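Lpg2148(MvcA) (Legionella pneumophila subsp. pneumophila str. Philadelphia 1, PDB 6K11) is an effector that probably acts as a ubiquitin deamidase and, through this kind of activity, removes ubiquitin from the host enzyme UBE2N. Local coordinates at residues N76-L81 and S233-I238. Residues are numbered along the deposited sequence; the frame is centred on the assembly and turned at random.
Sequences NDVCEL and SFTIYI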
ATOM      1  N   ASN A  76       9.379  -2.836  -1.504  1.00 32.52           N
ATOM      2  CA  ASN A  76      10.122  -2.967  -2.759  1.00 35.48           C
ATOM      3  C   ASN A  76      11.615  -2.760  -2.531  1.00 36.19           C
ATOM      4  O   ASN A  76      12.442  -3.472  -3.119  1.00 35.87           O
ATOM      5  CB  ASN A  76       9.607  -1.973  -3.809  1.00 35.01           C
ATOM      6  CG  ASN A  76       8.241  -2.351  -4.385  1.00 33.91           C
ATOM      7  OD1 ASN A  76       7.730  -3.442  -4.172  1.00 38.41           O
ATOM      8  ND2 ASN A  76       7.669  -1.444  -5.157  1.00 35.93           N
ATOM      9  N   ASP A  77      11.975  -1.798  -1.668  1.00 32.68           N
ATOM     10  CA  ASP A  77      13.374  -1.539  -1.337  1.00 33.86           C
ATOM     11  C   ASP A  77      13.994  -2.705  -0.579  1.00 38.77           C
ATOM     12  O   ASP A  77      15.136  -3.093  -0.850  1.00 36.36           O
ATOM     13  CB  ASP A  77      13.504  -0.276  -0.484  1.00 35.42           C
ATOM     14  CG  ASP A  77      13.322   1.001  -1.277  1.00 44.11           C
ATOM     15  OD1 ASP A  77      13.212   0.932  -2.516  1.00 47.45           O
ATOM     16  OD2 ASP A  77      13.273   2.085  -0.635  1.00 50.04           O
ATOM     17  N   VAL A  78      13.292  -3.215   0.441  1.00 31.98           N
ATOM     18  CA  VAL A  78      13.800  -4.364   1.188  1.00 33.38           C
ATOM     19  C   VAL A  78      14.041  -5.543   0.246  1.00 33.44           C
ATOM     20  O   VAL A  78      15.093  -6.190   0.291  1.00 35.76           O
ATOM     21  CB  VAL A  78      12.833  -4.727   2.331  1.00 32.99           C
ATOM     22  CG1 VAL A  78      13.231  -6.054   2.961  1.00 32.04           C
ATOM     23  CG2 VAL A  78      12.858  -3.628   3.407  1.00 30.88           C
ATOM     24  N   CYS A  79      13.091  -5.803  -0.654  1.00 33.97           N
ATOM     25  CA  CYS A  79      13.216  -6.948  -1.553  1.00 35.51           C
ATOM     26  C   CYS A  79      14.365  -6.764  -2.536  1.00 37.32           C
ATOM     27  O   CYS A  79      15.099  -7.719  -2.829  1.00 39.35           O
ATOM     28  CB  CYS A  79      11.905  -7.168  -2.308  1.00 36.11           C
ATOM     29  SG  CYS A  79      10.559  -7.857  -1.286  1.00 42.37           S
ATOM     30  N   GLU A  80      14.529  -5.554  -3.070  1.00 36.58           N
ATOM     31  CA  GLU A  80      15.628  -5.307  -3.997  1.00 39.80           C
ATOM     32  C   GLU A  80      16.979  -5.433  -3.300  1.00 40.91           C
ATOM     33  O   GLU A  80      17.933  -5.983  -3.868  1.00 37.41           O
ATOM     34  CB  GLU A  80      15.468  -3.927  -4.622  1.00 42.21           C
ATOM     35  CG  GLU A  80      16.441  -3.619  -5.731  1.00 51.02           C
ATOM     36  CD  GLU A  80      15.737  -3.145  -6.988  1.00 60.67           C
ATOM     37  OE1 GLU A  80      16.266  -2.228  -7.654  1.00 66.53           O
ATOM     38  OE2 GLU A  80      14.651  -3.688  -7.307  1.00 60.99           O
ATOM     39  N   LEU A  81      17.085  -4.931  -2.067  1.00 35.25           N
ATOM     40  CA  LEU A  81      18.358  -5.033  -1.365  1.00 33.42           C
ATOM     41  C   LEU A  81      18.687  -6.478  -1.027  1.00 37.90           C
ATOM     42  O   LEU A  81      19.836  -6.917  -1.190  1.00 36.63           O
ATOM     43  CB  LEU A  81      18.334  -4.174  -0.103  1.00 37.40           C
ATOM     44  CG  LEU A  81      18.464  -2.676  -0.388  1.00 38.98           C
ATOM     45  CD1 LEU A  81      18.107  -1.875   0.864  1.00 37.82           C
ATOM     46  CD2 LEU A  81      19.894  -2.368  -0.859  1.00 40.16           C
ATOM     47  N   SER A 233       1.322  -3.124   3.204  1.00 32.53           N
ATOM     48  CA  SER A 233       2.360  -4.016   2.713  1.00 32.55           C
ATOM     49  C   SER A 233       3.481  -4.006   3.738  1.00 30.51           C
ATOM     50  O   SER A 233       3.747  -2.965   4.341  1.00 29.68           O
ATOM     51  CB  SER A 233       2.875  -3.540   1.348  1.00 30.78           C
ATOM     52  OG  SER A 233       4.153  -4.084   1.059  1.00 33.46           O
ATOM     53  N   PHE A 234       4.100  -5.157   3.971  1.00 28.72           N
ATOM     54  CA  PHE A 234       5.266  -5.206   4.849  1.00 30.74           C
ATOM     55  C   PHE A 234       6.020  -6.491   4.574  1.00 29.85           C
ATOM     56  O   PHE A 234       5.547  -7.375   3.854  1.00 31.47           O
ATOM     57  CB  PHE A 234       4.891  -5.094   6.347  1.00 30.15           C
ATOM     58  CG  PHE A 234       4.029  -6.226   6.886  1.00 32.55           C
ATOM     59  CD1 PHE A 234       2.646  -6.225   6.700  1.00 33.60           C
ATOM     60  CD2 PHE A 234       4.600  -7.256   7.640  1.00 33.59           C
ATOM     61  CE1 PHE A 234       1.853  -7.240   7.216  1.00 32.61           C
ATOM     62  CE2 PHE A 234       3.808  -8.268   8.174  1.00 35.06           C
ATOM     63  CZ  PHE A 234       2.426  -8.263   7.951  1.00 28.36           C
ATOM     64  N   THR A 235       7.211  -6.581   5.153  1.00 31.74           N
ATOM     65  CA  THR A 235       8.029  -7.765   5.011  1.00 31.02           C
ATOM     66  C   THR A 235       8.449  -8.238   6.394  1.00 32.81           C
ATOM     67  O   THR A 235       8.425  -7.490   7.377  1.00 30.43           O
ATOM     68  CB  THR A 235       9.265  -7.500   4.123  1.00 32.10           C
ATOM     69  OG1 THR A 235       9.979  -6.350   4.617  1.00 30.98           O
ATOM     70  CG2 THR A 235       8.846  -7.241   2.686  1.00 33.71           C
ATOM     71  N   ILE A 236       8.822  -9.508   6.456  1.00 32.33           N
ATOM     72  CA  ILE A 236       9.393 -10.100   7.652  1.00 29.55           C
ATOM     73  C   ILE A 236      10.623 -10.871   7.208  1.00 33.50           C
ATOM     74  O   ILE A 236      10.575 -11.601   6.210  1.00 34.87           O
ATOM     75  CB  ILE A 236       8.396 -11.018   8.384  1.00 31.51           C
ATOM     76  CG1 ILE A 236       7.351 -10.179   9.145  1.00 33.94           C
ATOM     77  CG2 ILE A 236       9.141 -11.937   9.367  1.00 34.42           C
ATOM     78  CD1 ILE A 236       6.332 -11.014   9.881  1.00 33.98           C
ATOM     79  N   TYR A 237      11.719 -10.702   7.939  1.00 34.03           N
ATOM     80  CA  TYR A 237      12.976 -11.372   7.627  1.00 37.59           C
ATOM     81  C   TYR A 237      13.321 -12.297   8.785  1.00 34.75           C
ATOM     82  O   TYR A 237      13.303 -11.882   9.948  1.00 32.18           O
ATOM     83  CB  TYR A 237      14.089 -10.347   7.384  1.00 33.87           C
ATOM     84  CG  TYR A 237      15.462 -10.937   7.130  1.00 33.44           C
ATOM     85  CD1 TYR A 237      15.681 -11.852   6.095  1.00 36.39           C
ATOM     86  CD2 TYR A 237      16.543 -10.565   7.923  1.00 33.72           C
ATOM     87  CE1 TYR A 237      16.955 -12.385   5.859  1.00 34.80           C
ATOM     88  CE2 TYR A 237      17.814 -11.090   7.696  1.00 36.55           C
ATOM     89  CZ  TYR A 237      18.008 -12.005   6.667  1.00 37.29           C
ATOM     90  OH  TYR A 237      19.271 -12.527   6.455  1.00 40.70           O
ATOM     91  N   ILE A 238      13.605 -13.553   8.472  1.00 36.44           N
ATOM     92  CA  ILE A 238      13.948 -14.555   9.471  1.00 35.62           C
ATOM     93  C   ILE A 238      15.348 -15.076   9.162  1.00 38.40           C
ATOM     94  O   ILE A 238      15.523 -15.965   8.327  1.00 38.26           O
ATOM     95  CB  ILE A 238      12.921 -15.700   9.504  1.00 36.95           C
ATOM     96  CG1 ILE A 238      11.510 -15.143   9.700  1.00 34.74           C
ATOM     97  CG2 ILE A 238      13.264 -16.677  10.640  1.00 38.08           C
ATOM     98  CD1 ILE A 238      10.406 -16.067   9.208  1.00 40.30           C
TER
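Val78 on helix 71-83 and Thr235 on strand 228-238 carry most of this contact, their side chains each reaching across the gap and passing alongside the other in opposite directions. The Thr235 hydroxyl is set against the branched end of the valine: OG1 lies 3.7 Å from Val78 CG1, while Val78 CB and CG2 are at 4.0 and 4.1 Å from the same oxygen. This is van der Waals contact, without a hydrogen bond. The threonine torsion (chi1 53°) places OG1 between its own backbone N and carbonyl carbon, and turns the methyl CG2 another way, toward Cys79, whose SG is 4.4 Å from Thr235 CG2. A single beta-branched residue thus meets two consecutive helix residues with two different branches. Valine suits the helix side, being compact enough for the backbones to come close, with the CA atoms of Val78 and Thr235 7.7 Å apart; the small, weakly polar thiol of Cys79 tolerates a methyl neighbour. Tyr252 of the adjoining strand touches both Val78 and Thr235, widening the buried patch. Strand alternation does the rest: Ile236 is directed away from the helix, whereas Tyr237 points toward its side and spans to helix 4-19, where its OH bonds to Gly5 O. Just beyond the packed side chains, Ser233 OG is hydrogen-bonded to Ser75 OG, a polar tie between strand and helix. The whole is a helix laid against one face of a central antiparallel sheet by small side chains, consistent with the papain-like alpha+beta core of Cif-type bacterial deamidases.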